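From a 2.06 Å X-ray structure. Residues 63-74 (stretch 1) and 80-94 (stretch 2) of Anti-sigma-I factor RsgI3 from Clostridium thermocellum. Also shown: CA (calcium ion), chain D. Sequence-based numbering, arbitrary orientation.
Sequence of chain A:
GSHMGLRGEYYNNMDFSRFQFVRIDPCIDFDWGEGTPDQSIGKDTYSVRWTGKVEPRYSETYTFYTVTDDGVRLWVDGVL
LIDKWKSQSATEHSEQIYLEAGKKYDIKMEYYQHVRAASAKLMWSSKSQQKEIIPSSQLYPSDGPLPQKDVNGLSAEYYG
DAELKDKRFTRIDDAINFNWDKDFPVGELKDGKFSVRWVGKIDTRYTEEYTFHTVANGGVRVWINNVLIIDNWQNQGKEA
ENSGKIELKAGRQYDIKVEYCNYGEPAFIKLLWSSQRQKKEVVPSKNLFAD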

# COMPACT_ATOMS: atom_id res chain seq x y z
N THR A 63 15.48 -27.51 5.83
CA THR A 63 14.35 -27.23 4.93
C THR A 63 13.43 -26.27 5.69
O THR A 63 13.10 -26.59 6.85
CB THR A 63 13.70 -28.53 4.44
OG1 THR A 63 14.72 -29.34 3.86
CG2 THR A 63 12.54 -28.32 3.47
N PHE A 64 13.13 -25.09 5.13
CA PHE A 64 11.99 -24.22 5.54
C PHE A 64 10.79 -24.53 4.66
O PHE A 64 10.89 -24.83 3.40
CB PHE A 64 12.35 -22.74 5.43
CG PHE A 64 13.34 -22.39 6.46
CD1 PHE A 64 14.67 -22.75 6.29
CD2 PHE A 64 12.95 -21.85 7.65
CE1 PHE A 64 15.60 -22.44 7.26
CE2 PHE A 64 13.89 -21.51 8.60
CZ PHE A 64 15.21 -21.83 8.42
N TYR A 65 9.65 -24.59 5.32
CA TYR A 65 8.33 -24.79 4.66
C TYR A 65 7.39 -23.66 5.10
O TYR A 65 7.36 -23.30 6.29
CB TYR A 65 7.64 -26.09 5.04
CG TYR A 65 8.51 -27.31 5.17
CD1 TYR A 65 9.44 -27.46 6.20
CD2 TYR A 65 8.39 -28.34 4.25
CE1 TYR A 65 10.20 -28.62 6.32
CE2 TYR A 65 9.15 -29.50 4.35
CZ TYR A 65 10.06 -29.63 5.38
OH TYR A 65 10.82 -30.78 5.41
N THR A 66 6.59 -23.20 4.14
CA THR A 66 5.47 -22.26 4.33
C THR A 66 4.23 -23.01 3.86
O THR A 66 4.30 -23.72 2.88
CB THR A 66 5.70 -20.95 3.58
OG1 THR A 66 5.76 -21.21 2.17
CG2 THR A 66 6.97 -20.24 4.00
N VAL A 67 3.16 -22.93 4.62
CA VAL A 67 1.84 -23.36 4.11
C VAL A 67 0.96 -22.12 4.26
O VAL A 67 0.74 -21.71 5.41
CB VAL A 67 1.28 -24.57 4.90
CG1 VAL A 67 0.00 -25.07 4.27
CG2 VAL A 67 2.29 -25.69 4.98
N THR A 68 0.49 -21.58 3.15
CA THR A 68 -0.16 -20.25 3.09
C THR A 68 -1.33 -20.32 2.14
O THR A 68 -1.26 -20.97 1.08
CB THR A 68 0.76 -19.12 2.64
OG1 THR A 68 1.49 -19.34 1.41
CG2 THR A 68 1.77 -18.81 3.71
N ASP A 69 -2.31 -19.49 2.49
CA ASP A 69 -3.33 -18.99 1.58
C ASP A 69 -3.51 -17.52 1.95
O ASP A 69 -3.97 -17.31 3.08
CB ASP A 69 -4.59 -19.84 1.71
CG ASP A 69 -5.75 -19.27 0.93
OD1 ASP A 69 -5.67 -18.05 0.53
OD2 ASP A 69 -6.69 -20.02 0.70
N ASP A 70 -3.10 -16.53 1.08
CA ASP A 70 -2.60 -16.78 -0.27
C ASP A 70 -1.08 -16.85 -0.33
O ASP A 70 -0.52 -17.88 0.01
CB ASP A 70 -3.14 -15.75 -1.26
CG ASP A 70 -4.65 -15.90 -1.38
OD1 ASP A 70 -5.37 -15.45 -0.40
OD2 ASP A 70 -5.11 -16.38 -2.43
N GLY A 71 -0.43 -15.78 -0.73
CA GLY A 71 0.95 -15.90 -1.23
C GLY A 71 1.96 -15.63 -0.15
O GLY A 71 1.62 -15.25 1.00
N VAL A 72 3.20 -15.91 -0.48
CA VAL A 72 4.27 -15.80 0.54
C VAL A 72 5.57 -15.43 -0.14
O VAL A 72 5.84 -15.90 -1.22
CB VAL A 72 4.35 -17.13 1.30
CG1 VAL A 72 4.61 -18.27 0.33
CG2 VAL A 72 5.38 -17.12 2.47
N ARG A 73 6.45 -14.84 0.62
CA ARG A 73 7.87 -14.80 0.29
C ARG A 73 8.67 -15.04 1.56
O ARG A 73 8.31 -14.44 2.61
CB ARG A 73 8.23 -13.42 -0.30
CG ARG A 73 7.65 -13.11 -1.67
CD ARG A 73 8.38 -11.89 -2.23
NE ARG A 73 8.10 -11.89 -3.66
CZ ARG A 73 7.21 -11.13 -4.26
NH1 ARG A 73 6.51 -10.17 -3.61
NH2 ARG A 73 7.14 -11.28 -5.56
N LEU A 74 9.68 -15.92 1.50
CA LEU A 74 10.52 -16.19 2.70
C LEU A 74 11.96 -15.91 2.39
O LEU A 74 12.48 -16.56 1.45
CB LEU A 74 10.39 -17.66 3.13
CG LEU A 74 11.12 -18.03 4.43
CD1 LEU A 74 10.66 -17.17 5.57
CD2 LEU A 74 10.91 -19.51 4.77
N LEU A 80 16.49 -15.21 -0.68
CA LEU A 80 15.04 -15.43 -0.97
C LEU A 80 14.87 -16.92 -1.29
O LEU A 80 15.22 -17.31 -2.39
CB LEU A 80 14.62 -14.53 -2.14
CG LEU A 80 13.18 -14.68 -2.63
CD1 LEU A 80 12.20 -14.36 -1.54
CD2 LEU A 80 12.92 -13.73 -3.81
N LEU A 81 14.34 -17.70 -0.34
CA LEU A 81 14.24 -19.18 -0.48
C LEU A 81 12.93 -19.53 -1.19
O LEU A 81 12.98 -20.44 -1.98
CB LEU A 81 14.23 -19.80 0.92
CG LEU A 81 15.56 -19.73 1.66
CD1 LEU A 81 15.46 -20.37 3.03
CD2 LEU A 81 16.63 -20.37 0.82
N ILE A 82 11.81 -18.85 -0.84
CA ILE A 82 10.45 -19.09 -1.39
C ILE A 82 9.83 -17.79 -1.88
O ILE A 82 9.79 -16.78 -1.12
CB ILE A 82 9.57 -19.78 -0.35
CG1 ILE A 82 10.22 -21.03 0.21
CG2 ILE A 82 8.24 -20.14 -0.96
CD1 ILE A 82 9.64 -21.44 1.55
N ASP A 83 9.41 -17.84 -3.13
CA ASP A 83 8.84 -16.71 -3.90
C ASP A 83 7.59 -17.24 -4.55
O ASP A 83 7.66 -17.70 -5.66
CB ASP A 83 9.81 -16.12 -4.91
CG ASP A 83 9.35 -14.78 -5.47
OD1 ASP A 83 8.25 -14.37 -5.15
OD2 ASP A 83 10.09 -14.17 -6.22
N LYS A 84 6.46 -17.14 -3.87
CA LYS A 84 5.18 -17.65 -4.40
C LYS A 84 4.09 -16.62 -4.11
O LYS A 84 3.15 -16.95 -3.32
CB LYS A 84 4.87 -18.99 -3.75
CG LYS A 84 5.80 -20.10 -4.17
CD LYS A 84 5.82 -20.35 -5.64
CE LYS A 84 6.81 -21.48 -5.90
NZ LYS A 84 6.50 -22.11 -7.18
N TRP A 85 4.30 -15.42 -4.62
CA TRP A 85 3.39 -14.30 -4.32
C TRP A 85 2.20 -14.33 -5.27
O TRP A 85 2.26 -13.75 -6.35
CB TRP A 85 4.15 -12.99 -4.51
CG TRP A 85 3.49 -11.86 -3.79
CD1 TRP A 85 2.95 -10.75 -4.34
CD2 TRP A 85 3.44 -11.66 -2.37
NE1 TRP A 85 2.49 -9.91 -3.35
CE2 TRP A 85 2.85 -10.38 -2.14
CE3 TRP A 85 3.75 -12.44 -1.27
CZ2 TRP A 85 2.48 -9.94 -0.89
CZ3 TRP A 85 3.42 -11.98 0.00
CH2 TRP A 85 2.82 -10.72 0.19
N LYS A 86 1.17 -15.08 -4.92
CA LYS A 86 0.05 -15.41 -5.83
C LYS A 86 -1.12 -15.89 -4.99
O LYS A 86 -0.93 -16.23 -3.80
CB LYS A 86 0.41 -16.47 -6.87
CG LYS A 86 0.67 -17.85 -6.27
CD LYS A 86 1.23 -18.83 -7.24
CE LYS A 86 1.35 -20.23 -6.67
NZ LYS A 86 1.71 -21.15 -7.77
N SER A 87 -2.25 -15.91 -5.67
CA SER A 87 -3.54 -16.47 -5.27
C SER A 87 -3.34 -17.99 -5.20
O SER A 87 -2.90 -18.63 -6.20
CB SER A 87 -4.60 -16.02 -6.23
OG SER A 87 -5.82 -16.60 -5.92
N GLN A 88 -3.56 -18.55 -4.02
CA GLN A 88 -3.48 -20.01 -3.86
C GLN A 88 -4.27 -20.42 -2.62
O GLN A 88 -4.08 -19.81 -1.60
CB GLN A 88 -2.04 -20.51 -3.72
CG GLN A 88 -1.23 -19.76 -2.67
CD GLN A 88 0.16 -20.33 -2.50
OE1 GLN A 88 0.82 -20.72 -3.45
NE2 GLN A 88 0.64 -20.41 -1.26
N SER A 89 -5.15 -21.37 -2.78
CA SER A 89 -5.54 -22.26 -1.67
C SER A 89 -4.29 -22.68 -0.89
O SER A 89 -3.20 -22.67 -1.52
CB SER A 89 -6.26 -23.44 -2.23
OG SER A 89 -6.97 -24.01 -1.19
N ALA A 90 -4.46 -23.15 0.37
CA ALA A 90 -3.37 -23.56 1.29
C ALA A 90 -2.44 -24.53 0.58
O ALA A 90 -2.90 -25.56 0.07
CB ALA A 90 -3.90 -24.22 2.53
N THR A 91 -1.18 -24.17 0.49
CA THR A 91 -0.24 -24.89 -0.38
C THR A 91 1.06 -24.82 0.37
O THR A 91 1.40 -23.73 0.82
CB THR A 91 -0.10 -24.29 -1.79
OG1 THR A 91 -1.38 -24.28 -2.44
CG2 THR A 91 0.95 -25.03 -2.59
N GLU A 92 1.77 -25.94 0.46
CA GLU A 92 3.11 -25.98 1.03
C GLU A 92 4.09 -25.63 -0.10
O GLU A 92 3.87 -26.14 -1.16
CB GLU A 92 3.42 -27.40 1.48
CG GLU A 92 4.76 -27.54 2.16
CD GLU A 92 4.79 -28.74 3.10
OE1 GLU A 92 4.72 -29.82 2.60
OE2 GLU A 92 4.73 -28.56 4.32
N HIS A 93 5.18 -24.93 0.22
CA HIS A 93 6.35 -24.63 -0.64
C HIS A 93 7.52 -24.73 0.30
O HIS A 93 7.30 -24.56 1.53
CB HIS A 93 6.31 -23.20 -1.25
CG HIS A 93 5.11 -22.95 -2.10
ND1 HIS A 93 4.85 -23.66 -3.27
CD2 HIS A 93 4.07 -22.08 -1.95
CE1 HIS A 93 3.70 -23.25 -3.79
NE2 HIS A 93 3.23 -22.24 -3.02
N SER A 94 8.69 -25.04 -0.20
CA SER A 94 9.83 -25.27 0.69
C SER A 94 11.13 -25.01 -0.06
O SER A 94 11.08 -25.15 -1.28
CB SER A 94 9.78 -26.70 1.18
OG SER A 94 9.81 -27.63 0.07
CA CA D . -7.39 -16.54 0.37
O HOH W 1 3.19 -21.37 1.16
O HOH W 2 -6.86 -22.39 2.01
O HOH W 3 -8.22 -18.72 -1.06
O HOH W 4 -7.84 -16.75 -2.33
O HOH W 5 9.00 -12.44 -7.49

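The peptide bond between Asp69 and Asp70 is cis, and these consecutive aspartates both bind the calcium ion, through Asp69 OD1 at 2.3 Å and Asp70 OD1 at 2.4 Å. The shared metal accounts for the short 2.8 Å separation of Asp69 OD1 and Asp70 OD1. Asp70 also uses OD2 to accept a hydrogen bond from Gln88 N (3.1 Å), tying the calcium site to the loop of the second stretch. The Gln88 side chain reaches back: NE2 donates to Thr68 O (3.1 Å) and weakly to Asp70 O (3.1 Å), while its OE1 is held by His93 NE2 at 2.9 Å.

On the two sides of this turn the backbones pair as antiparallel strands. Thr66 and His93 exchange hydrogen bonds (Thr66 N to His93 O, 3.0 Å; His93 N to Thr66 O, 3.1 Å), as do Val72 and Lys84, with both N to O distances 3.0 Å. At Gly71 an ideal CB would lie only 2.5 Å from Lys86 N, so the close approach leaves no room for a side chain.

Arg73 makes two kinds of contact with its guanidinium. Its edge meets Asp83 in a salt bridge (NE to OD1, 2.9 Å), whereas one face lies flat on Trp85, the planes inclined by 17°. Nearby, Leu74 CD2 packs against Ile82 CD1 at 4.0 Å.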